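Local structure of outer membrane protein assembly factor BamA (Haemophilus ducreyi, 4K3C) at residues D217-G223 / S249-P255; T463-W469 / D481-Y485; P504-A510 / Q523-G529. The protein probably serves as a core component of the Bam complex that folds and inserts beta-barrel proteins into the bacterial outer membrane. All blocks are in the same frame, centred on the assembly; numbering follows the deposited sequence.

Interaction 1 of 3, residues D217-G223 / S249-P255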
loop_
_atom_site.group_PDB
_atom_site.type_symbol
_atom_site.label_atom_id
_atom_site.label_comp_id
_atom_site.label_asym_id
_atom_site.label_seq_id
_atom_site.Cartn_x
_atom_site.Cartn_y
_atom_site.Cartn_z
ATOM N N ASP A 217 11.848 4.021 -16.469
ATOM C CA ASP A 217 10.735 3.110 -16.592
ATOM C C ASP A 217 9.928 3.000 -15.293
ATOM O O ASP A 217 8.986 2.205 -15.200
ATOM C CB ASP A 217 11.262 1.743 -17.036
ATOM C CG ASP A 217 12.503 1.853 -17.926
ATOM O OD1 ASP A 217 12.529 2.705 -18.842
ATOM O OD2 ASP A 217 13.463 1.086 -17.704
ATOM N N GLY A 218 10.295 3.784 -14.286
ATOM C CA GLY A 218 9.503 3.846 -13.073
ATOM C C GLY A 218 9.976 3.028 -11.882
ATOM O O GLY A 218 9.297 2.980 -10.853
ATOM N N VAL A 219 11.125 2.373 -11.998
ATOM C CA VAL A 219 11.683 1.667 -10.845
ATOM C C VAL A 219 12.038 2.686 -9.767
ATOM O O VAL A 219 12.630 3.726 -10.065
ATOM C CB VAL A 219 12.938 0.849 -11.220
ATOM C CG1 VAL A 219 13.543 0.195 -9.980
ATOM C CG2 VAL A 219 12.588 -0.191 -12.260
ATOM N N SER A 220 11.668 2.403 -8.521
ATOM C CA SER A 220 11.931 3.340 -7.431
ATOM C C SER A 220 13.105 2.906 -6.549
ATOM O O SER A 220 13.352 1.712 -6.364
ATOM C CB SER A 220 10.681 3.528 -6.572
ATOM O OG SER A 220 10.432 2.382 -5.775
ATOM N N LEU A 221 13.821 3.881 -5.997
ATOM C CA LEU A 221 14.899 3.575 -5.072
ATOM C C LEU A 221 14.616 4.250 -3.756
ATOM O O LEU A 221 14.645 5.461 -3.666
ATOM C CB LEU A 221 16.245 4.054 -5.612
ATOM C CG LEU A 221 17.503 3.302 -5.158
ATOM C CD1 LEU A 221 18.548 4.265 -4.593
ATOM C CD2 LEU A 221 17.157 2.180 -4.163
ATOM N N GLY A 222 14.326 3.455 -2.738
ATOM C CA GLY A 222 14.084 3.972 -1.409
ATOM C C GLY A 222 15.285 3.791 -0.498
ATOM O O GLY A 222 15.913 2.732 -0.460
ATOM N N GLY A 223 15.615 4.833 0.250
ATOM C CA GLY A 223 16.626 4.724 1.282
ATOM C C GLY A 223 16.008 4.985 2.637
ATOM O O GLY A 223 15.113 5.821 2.765
ATOM N N SER A 249 18.966 1.059 4.959
ATOM C CA SER A 249 18.551 0.115 3.943
ATOM C C SER A 249 18.117 0.746 2.653
ATOM O O SER A 249 17.442 1.770 2.639
ATOM C CB SER A 249 17.379 -0.688 4.466
ATOM O OG SER A 249 16.185 0.034 4.255
ATOM N N GLY A 250 18.459 0.089 1.559
ATOM C CA GLY A 250 18.031 0.551 0.258
ATOM C C GLY A 250 17.133 -0.491 -0.343
ATOM O O GLY A 250 17.459 -1.671 -0.321
ATOM N N THR A 251 15.977 -0.079 -0.843
ATOM C CA THR A 251 15.086 -1.050 -1.446
ATOM C C THR A 251 14.500 -0.606 -2.794
ATOM O O THR A 251 13.907 0.467 -2.895
ATOM C CB THR A 251 13.960 -1.531 -0.482
ATOM O OG1 THR A 251 12.727 -0.906 -0.840
ATOM C CG2 THR A 251 14.291 -1.272 1.001
ATOM N N LEU A 252 14.682 -1.465 -3.808
ATOM C CA LEU A 252 14.268 -1.233 -5.189
ATOM C C LEU A 252 12.843 -1.663 -5.413
ATOM O O LEU A 252 12.511 -2.813 -5.174
ATOM C CB LEU A 252 15.160 -2.030 -6.133
ATOM C CG LEU A 252 16.510 -1.410 -6.516
ATOM C CD1 LEU A 252 17.212 -2.174 -7.626
ATOM C CD2 LEU A 252 16.321 0.034 -6.933
ATOM N N GLY A 253 12.001 -0.745 -5.880
ATOM C CA GLY A 253 10.594 -1.032 -6.131
ATOM C C GLY A 253 10.283 -1.078 -7.612
ATOM O O GLY A 253 10.803 -0.266 -8.382
ATOM N N PHE A 254 9.441 -2.033 -8.010
ATOM C CA PHE A 254 9.168 -2.321 -9.422
ATOM C C PHE A 254 7.679 -2.333 -9.682
ATOM O O PHE A 254 6.973 -3.207 -9.181
ATOM C CB PHE A 254 9.763 -3.663 -9.792
ATOM C CG PHE A 254 11.231 -3.755 -9.529
ATOM C CD1 PHE A 254 12.154 -3.319 -10.482
ATOM C CD2 PHE A 254 11.701 -4.261 -8.325
ATOM C CE1 PHE A 254 13.507 -3.400 -10.242
ATOM C CE2 PHE A 254 13.060 -4.341 -8.070
ATOM C CZ PHE A 254 13.964 -3.910 -9.030
ATOM N N PRO A 255 7.197 -1.355 -10.468
ATOM C CA PRO A 255 5.775 -1.043 -10.668
ATOM C C PRO A 255 5.173 -1.660 -11.907
ATOM O O PRO A 255 5.001 -0.940 -12.881
ATOM C CB PRO A 255 5.790 0.478 -10.837
ATOM C CG PRO A 255 7.104 0.760 -11.472
ATOM C CD PRO A 255 8.073 -0.320 -11.041
HETATM O O HOH W 1 11.699 2.083 -3.604
#
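Four backbone hydrogen bonds tie the segments together in two reciprocal pairs. Ser-220 N donates to Gly-253 O at 2.8 Å and Gly-253 N returns to Ser-220 O at 2.8 Å; two residues further along, Gly-222 N reaches Thr-251 O at 3.0 Å and Thr-251 N reaches Gly-222 O at 2.8 Å. Leu-221/Leu-252 and Gly-223/Gly-250 are the non-hydrogen-bonded pairs of this antiparallel ladder, where CA-H...O contacts such as Gly-250 CA to Gly-222 O at 3.1 Å add to the join. A water bridges the strands on the Ser-220 and Thr-251 face, 2.5 Å from Ser-220 OG and donating to Thr-251 O at 2.8 Å. An ideal CB on Gly-253 would lie only 2.5 Å from Ser-220 OG, so a side chain there would clash with the serine hydroxyl in its p rotamer. On the face of the two leucines, Leu-221 CD2 meets Leu-252 CD2 at 3.6 Å. Val-219 CG1 packs on Phe-254 CE1 at 3.6 Å. Beyond the ladder, Pro-255 CG rests 3.2 Å from Gly-218 O. One hydrated polar face backed by an aliphatic and aromatic one is the two-sided chemistry of an outer-membrane barrel wall, with the apolar face probably turned to lipid.

Interaction 2 of 3, residues T463-W469 / D481-Y485; sequences TVWNTKW and DFGDY
Here the end of strand 453-465 meets the loop joining it to strand 489-500, probably on the extracellular side; two type I turns pack together, Asn-466 opposite Gly-483 (CA-CA 4.6 Å). Residues 463-465 are extended; Asn-466 to Trp-469 then form one turn, closed by Trp-469 N to Asn-466 O at 3.1 Å. The other, Asp-481 to Asp-484, is closed by Asp-484 N to Asp-481 O at 2.9 Å. Each opens with an Asx turn: Asn-466 OD1 accepts from Lys-468 N at 2.6 Å, and Asp-481 OD1 from Gly-483 N at 3.2 Å. Between segments, Asn-466 N donates to Phe-482 O at 3.1 Å and Thr-463 OG1 (chi1 t) to Tyr-485 O at 2.8 Å. Asp-484 OD2 forms a salt bridge with Lys-486 NZ, Lys-468 NZ another with Glu-383, and Thr-467 OG1 bonds Asn-429 ND2. Trp-469 (chi1 t) receives the Phe-482 edge in a T-shaped stack, six-membered-ring centroids 5.2 Å apart, planes at 88°; Trp-465 (chi1 p) takes Tyr-485 CB 3.6 Å from its six-membered-ring centroid, a CH-pi contact. Thr-463 and Trp-465 also bond through their backbones to strand 430-440; Trp-469 and Phe-482 touch strand 409-412.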
loop_
_atom_site.group_PDB
_atom_site.type_symbol
_atom_site.label_atom_id
_atom_site.label_comp_id
_atom_site.label_asym_id
_atom_site.label_seq_id
_atom_site.Cartn_x
_atom_site.Cartn_y
_atom_site.Cartn_z
ATOM N N THR A 463 -2.989 -19.916 15.078
ATOM C CA THR A 463 -2.174 -20.967 15.671
ATOM C C THR A 463 -0.692 -20.608 15.562
ATOM O O THR A 463 -0.184 -20.378 14.475
ATOM C CB THR A 463 -2.461 -22.358 15.009
ATOM O OG1 THR A 463 -1.436 -23.296 15.361
ATOM C CG2 THR A 463 -2.482 -22.226 13.516
ATOM N N VAL A 464 -0.006 -20.551 16.697
ATOM C CA VAL A 464 1.430 -20.287 16.708
ATOM C C VAL A 464 2.213 -21.394 17.394
ATOM O O VAL A 464 2.048 -21.658 18.582
ATOM C CB VAL A 464 1.780 -18.968 17.428
ATOM C CG1 VAL A 464 3.284 -18.776 17.420
ATOM C CG2 VAL A 464 1.091 -17.792 16.775
ATOM N N TRP A 465 3.102 -22.019 16.653
ATOM C CA TRP A 465 3.872 -23.112 17.205
ATOM C C TRP A 465 5.360 -23.018 16.915
ATOM O O TRP A 465 5.789 -22.216 16.089
ATOM C CB TRP A 465 3.323 -24.451 16.710
ATOM C CG TRP A 465 3.606 -24.845 15.254
ATOM C CD1 TRP A 465 4.507 -25.765 14.830
ATOM C CD2 TRP A 465 2.938 -24.370 14.078
ATOM N NE1 TRP A 465 4.454 -25.889 13.472
ATOM C CE2 TRP A 465 3.491 -25.047 12.985
ATOM C CE3 TRP A 465 1.931 -23.429 13.846
ATOM C CZ2 TRP A 465 3.078 -24.826 11.676
ATOM C CZ3 TRP A 465 1.527 -23.204 12.543
ATOM C CH2 TRP A 465 2.100 -23.904 11.475
ATOM N N ASN A 466 6.118 -23.869 17.604
ATOM C CA ASN A 466 7.558 -23.982 17.496
ATOM C C ASN A 466 7.882 -25.303 16.823
ATOM O O ASN A 466 7.809 -26.359 17.461
ATOM C CB ASN A 466 8.138 -23.984 18.915
ATOM C CG ASN A 466 9.655 -24.189 18.965
ATOM O OD1 ASN A 466 10.288 -24.645 18.001
ATOM N ND2 ASN A 466 10.245 -23.860 20.126
ATOM N N THR A 467 8.276 -25.248 15.554
ATOM C CA THR A 467 8.698 -26.446 14.825
ATOM C C THR A 467 9.827 -27.237 15.481
ATOM O O THR A 467 9.939 -28.441 15.267
ATOM C CB THR A 467 9.160 -26.117 13.409
ATOM O OG1 THR A 467 10.339 -25.301 13.482
ATOM C CG2 THR A 467 8.069 -25.383 12.651
ATOM N N LYS A 468 10.681 -26.600 16.268
ATOM C CA LYS A 468 11.807 -27.365 16.784
ATOM C C LYS A 468 11.550 -27.942 18.172
ATOM O O LYS A 468 12.406 -28.632 18.723
ATOM C CB LYS A 468 13.102 -26.544 16.735
ATOM C CG LYS A 468 13.316 -25.846 15.395
ATOM C CD LYS A 468 14.774 -25.531 15.127
ATOM C CE LYS A 468 14.934 -24.406 14.098
ATOM N NZ LYS A 468 15.101 -23.055 14.733
ATOM N N TRP A 469 10.361 -27.682 18.720
ATOM C CA TRP A 469 10.043 -28.092 20.092
ATOM C C TRP A 469 10.053 -29.638 20.308
ATOM O O TRP A 469 10.055 -30.144 21.450
ATOM C CB TRP A 469 8.749 -27.428 20.589
ATOM C CG TRP A 469 8.437 -27.835 22.001
ATOM C CD1 TRP A 469 7.623 -28.858 22.398
ATOM C CD2 TRP A 469 8.984 -27.275 23.203
ATOM N NE1 TRP A 469 7.618 -28.961 23.766
ATOM C CE2 TRP A 469 8.443 -28.000 24.286
ATOM C CE3 TRP A 469 9.875 -26.227 23.470
ATOM C CZ2 TRP A 469 8.759 -27.713 25.611
ATOM C CZ3 TRP A 469 10.188 -25.941 24.783
ATOM C CH2 TRP A 469 9.625 -26.681 25.840
ATOM N N ASP A 481 2.288 -29.626 24.060
ATOM C CA ASP A 481 3.145 -29.843 22.899
ATOM C C ASP A 481 3.261 -28.531 22.129
ATOM O O ASP A 481 2.442 -28.220 21.254
ATOM C CB ASP A 481 2.545 -30.921 22.008
ATOM C CG ASP A 481 3.504 -31.423 20.966
ATOM O OD1 ASP A 481 4.508 -30.729 20.692
ATOM O OD2 ASP A 481 3.232 -32.518 20.414
ATOM N N PHE A 482 4.290 -27.760 22.453
ATOM C CA PHE A 482 4.404 -26.419 21.918
ATOM C C PHE A 482 4.697 -26.457 20.431
ATOM O O PHE A 482 4.557 -25.449 19.736
ATOM C CB PHE A 482 5.463 -25.644 22.683
ATOM C CG PHE A 482 5.031 -25.254 24.075
ATOM C CD1 PHE A 482 3.946 -24.407 24.263
ATOM C CD2 PHE A 482 5.711 -25.721 25.192
ATOM C CE1 PHE A 482 3.538 -24.034 25.538
ATOM C CE2 PHE A 482 5.306 -25.353 26.478
ATOM C CZ PHE A 482 4.221 -24.507 26.646
ATOM N N GLY A 483 5.073 -27.642 19.956
ATOM C CA GLY A 483 5.351 -27.873 18.551
ATOM C C GLY A 483 4.161 -28.412 17.771
ATOM O O GLY A 483 4.232 -28.621 16.554
ATOM N N ASP A 484 3.052 -28.637 18.467
ATOM C CA ASP A 484 1.846 -29.094 17.804
ATOM C C ASP A 484 1.101 -27.964 17.096
ATOM O O ASP A 484 0.514 -27.094 17.740
ATOM C CB ASP A 484 0.928 -29.781 18.799
ATOM C CG ASP A 484 -0.300 -30.371 18.141
ATOM O OD1 ASP A 484 -0.224 -30.740 16.944
ATOM O OD2 ASP A 484 -1.336 -30.471 18.832
ATOM N N TYR A 485 1.117 -27.993 15.767
ATOM C CA TYR A 485 0.402 -26.998 14.975
ATOM C C TYR A 485 -1.117 -27.034 15.226
ATOM O O TYR A 485 -1.812 -26.077 14.921
ATOM C CB TYR A 485 0.715 -27.161 13.475
ATOM C CG TYR A 485 -0.282 -28.024 12.742
ATOM C CD1 TYR A 485 -0.121 -29.399 12.677
ATOM C CD2 TYR A 485 -1.393 -27.465 12.124
ATOM C CE1 TYR A 485 -1.034 -30.190 12.016
ATOM C CE2 TYR A 485 -2.319 -28.246 11.462
ATOM C CZ TYR A 485 -2.140 -29.611 11.411
ATOM O OH TYR A 485 -3.072 -30.402 10.759
#

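Interaction 3 of 3, residues P504-A510 / Q523-G529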
loop_
_atom_site.group_PDB
_atom_site.type_symbol
_atom_site.label_atom_id
_atom_site.label_comp_id
_atom_site.label_asym_id
_atom_site.label_seq_id
_atom_site.Cartn_x
_atom_site.Cartn_y
_atom_site.Cartn_z
ATOM N N PRO A 504 -10.358 7.053 12.148
ATOM C CA PRO A 504 -10.971 5.724 12.125
ATOM C C PRO A 504 -11.115 5.064 13.489
ATOM O O PRO A 504 -10.122 4.778 14.152
ATOM C CB PRO A 504 -9.998 4.928 11.264
ATOM C CG PRO A 504 -8.702 5.574 11.508
ATOM C CD PRO A 504 -8.951 7.011 11.737
ATOM N N LEU A 505 -12.354 4.816 13.891
ATOM C CA LEU A 505 -12.625 3.975 15.049
ATOM C C LEU A 505 -12.982 2.587 14.558
ATOM O O LEU A 505 -13.680 2.438 13.553
ATOM C CB LEU A 505 -13.800 4.504 15.856
ATOM C CG LEU A 505 -13.743 5.936 16.371
ATOM C CD1 LEU A 505 -14.093 6.928 15.282
ATOM C CD2 LEU A 505 -14.697 6.066 17.520
ATOM N N SER A 506 -12.504 1.563 15.253
ATOM C CA SER A 506 -12.956 0.204 14.965
ATOM C C SER A 506 -13.132 -0.589 16.253
ATOM O O SER A 506 -12.250 -0.630 17.108
ATOM C CB SER A 506 -12.035 -0.516 13.968
ATOM O OG SER A 506 -10.864 -1.004 14.573
ATOM N N PHE A 507 -14.294 -1.199 16.396
ATOM C CA PHE A 507 -14.604 -1.933 17.604
ATOM C C PHE A 507 -14.787 -3.434 17.338
ATOM O O PHE A 507 -14.930 -3.876 16.193
ATOM C CB PHE A 507 -15.829 -1.324 18.278
ATOM C CG PHE A 507 -15.686 0.147 18.555
ATOM C CD1 PHE A 507 -16.058 1.091 17.601
ATOM C CD2 PHE A 507 -15.179 0.590 19.771
ATOM C CE1 PHE A 507 -15.931 2.450 17.856
ATOM C CE2 PHE A 507 -15.048 1.943 20.037
ATOM C CZ PHE A 507 -15.424 2.879 19.079
ATOM N N SER A 508 -14.759 -4.209 18.410
ATOM C CA SER A 508 -14.843 -5.643 18.322
ATOM C C SER A 508 -15.283 -6.118 19.684
ATOM O O SER A 508 -14.746 -5.673 20.702
ATOM C CB SER A 508 -13.473 -6.244 18.006
ATOM O OG SER A 508 -13.017 -7.091 19.064
ATOM N N TYR A 509 -16.289 -6.986 19.710
ATOM C CA TYR A 509 -16.590 -7.752 20.906
ATOM C C TYR A 509 -16.497 -9.169 20.440
ATOM O O TYR A 509 -17.188 -9.559 19.508
ATOM C CB TYR A 509 -17.997 -7.467 21.429
ATOM C CG TYR A 509 -18.250 -7.974 22.838
ATOM C CD1 TYR A 509 -17.978 -9.290 23.187
ATOM C CD2 TYR A 509 -18.752 -7.132 23.819
ATOM C CE1 TYR A 509 -18.201 -9.753 24.462
ATOM C CE2 TYR A 509 -18.983 -7.590 25.095
ATOM C CZ TYR A 509 -18.706 -8.906 25.410
ATOM O OH TYR A 509 -18.934 -9.379 26.684
ATOM N N ALA A 510 -15.637 -9.950 21.066
ATOM C CA ALA A 510 -15.500 -11.314 20.607
ATOM C C ALA A 510 -15.490 -12.264 21.773
ATOM O O ALA A 510 -14.976 -11.947 22.848
ATOM C CB ALA A 510 -14.252 -11.488 19.725
ATOM N N GLN A 523 -11.847 -9.677 25.494
ATOM C CA GLN A 523 -13.050 -9.682 24.665
ATOM C C GLN A 523 -13.336 -8.384 23.923
ATOM O O GLN A 523 -13.594 -8.383 22.713
ATOM C CB GLN A 523 -14.261 -10.011 25.525
ATOM C CG GLN A 523 -14.002 -11.106 26.505
ATOM C CD GLN A 523 -15.272 -11.721 27.000
ATOM O OE1 GLN A 523 -15.948 -11.166 27.867
ATOM N NE2 GLN A 523 -15.617 -12.871 26.446
ATOM N N PHE A 524 -13.337 -7.278 24.649
ATOM C CA PHE A 524 -13.576 -6.010 23.994
ATOM C C PHE A 524 -12.243 -5.387 23.592
ATOM O O PHE A 524 -11.302 -5.316 24.374
ATOM C CB PHE A 524 -14.398 -5.080 24.878
ATOM C CG PHE A 524 -14.789 -3.809 24.206
ATOM C CD1 PHE A 524 -15.711 -3.815 23.176
ATOM C CD2 PHE A 524 -14.236 -2.599 24.606
ATOM C CE1 PHE A 524 -16.083 -2.634 22.552
ATOM C CE2 PHE A 524 -14.598 -1.414 23.995
ATOM C CZ PHE A 524 -15.525 -1.428 22.963
ATOM N N GLN A 525 -12.172 -4.961 22.346
ATOM C CA GLN A 525 -10.965 -4.410 21.790
ATOM C C GLN A 525 -11.376 -3.278 20.856
ATOM O O GLN A 525 -12.499 -3.261 20.369
ATOM C CB GLN A 525 -10.193 -5.508 21.060
ATOM C CG GLN A 525 -9.687 -6.613 21.988
ATOM C CD GLN A 525 -9.407 -7.926 21.277
ATOM O OE1 GLN A 525 -10.219 -8.405 20.474
ATOM N NE2 GLN A 525 -8.264 -8.531 21.591
ATOM N N PHE A 526 -10.493 -2.319 20.612
ATOM C CA PHE A 526 -10.893 -1.140 19.851
ATOM C C PHE A 526 -9.673 -0.333 19.487
ATOM O O PHE A 526 -8.714 -0.319 20.245
ATOM C CB PHE A 526 -11.795 -0.249 20.707
ATOM C CG PHE A 526 -11.076 0.385 21.859
ATOM C CD1 PHE A 526 -10.848 -0.332 23.034
ATOM C CD2 PHE A 526 -10.609 1.683 21.768
ATOM C CE1 PHE A 526 -10.169 0.227 24.094
ATOM C CE2 PHE A 526 -9.928 2.259 22.828
ATOM C CZ PHE A 526 -9.710 1.530 23.990
ATOM N N THR A 527 -9.698 0.348 18.348
ATOM C CA THR A 527 -8.744 1.430 18.165
ATOM C C THR A 527 -9.402 2.735 17.740
ATOM O O THR A 527 -10.509 2.755 17.188
ATOM C CB THR A 527 -7.574 1.101 17.214
ATOM O OG1 THR A 527 -8.073 0.850 15.900
ATOM C CG2 THR A 527 -6.790 -0.071 17.720
ATOM N N VAL A 528 -8.686 3.818 18.023
ATOM C CA VAL A 528 -9.141 5.167 17.786
ATOM C C VAL A 528 -7.908 5.912 17.315
ATOM O O VAL A 528 -6.842 5.796 17.917
ATOM C CB VAL A 528 -9.674 5.785 19.091
ATOM C CG1 VAL A 528 -9.446 7.293 19.111
ATOM C CG2 VAL A 528 -11.143 5.432 19.264
ATOM N N GLY A 529 -8.031 6.647 16.218
ATOM C CA GLY A 529 -6.875 7.294 15.636
ATOM C C GLY A 529 -7.223 8.592 14.948
ATOM O O GLY A 529 -8.321 8.743 14.421
#
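This is the last hairpin of the Omp85 beta-barrel, strands 503-512 and 521-531; within it segments 504-510 and 524-529 run antiparallel, axes 4.8 Å apart at 179°. At Pro-504, which has no amide hydrogen to donate, CD lies 3.3 Å from Gly-529 O. Leu-505 sends its CA to Thr-527 O at 3.2 Å, a CA-H...O contact, and its CG packs 3.9 Å from Val-528 CG2. Ser-506 then makes a full reciprocal pair with Thr-527: N to O and O to N, both 3.0 Å. Phe-507, in the non-hydrogen-bonded pair with Phe-526, lays CD2 3.6 Å from Phe-526 CB and 3.8 Å from Phe-524 CZ, part of an apolar surface that probably faces the membrane. Ser-508 returns to the polar face. Its O accepts from Gln-525 N at 3.1 Å, whereas its N reaches Gln-525 O at 3.1 Å only weakly, at an N-H...O angle of 123°. Ser-508 OG adds a weak bond to Gln-525 OE1, whose stronger partner is Gly-400 N, so this face looks onto Arg-399 and the short strand 400-401, consistent with the barrel interior. Strand 521-531 also pairs with strand 160-169 and thereby closes the barrel. Tyr-509 pairs with Phe-524 on the aromatic face, and Ala-510 N donates to Gln-523 O at 3.1 Å.

How the interactions relate
All three contacts reach one curled antiparallel sheet, the membrane barrel that follows the POTRA domains in this fragment, interaction 2 through residues 463-465 only. They come in series along the chain: interaction 1 in the hairpin of strands 220-231 and 242-254, interaction 2 where the end of strand 453-465 meets the loop before strand 489-500, and interaction 3 in the final hairpin. None touches another. Interaction 1 lies with its centre 37 Å from that of interaction 2 and 35 Å from that of interaction 3; the latter two are 30 Å apart, about 14 Å between nearest atoms. Interactions 1 and 3 thus build separate parts of the wall, while interaction 2 lies where a loop leaves it and folds back on the strand end.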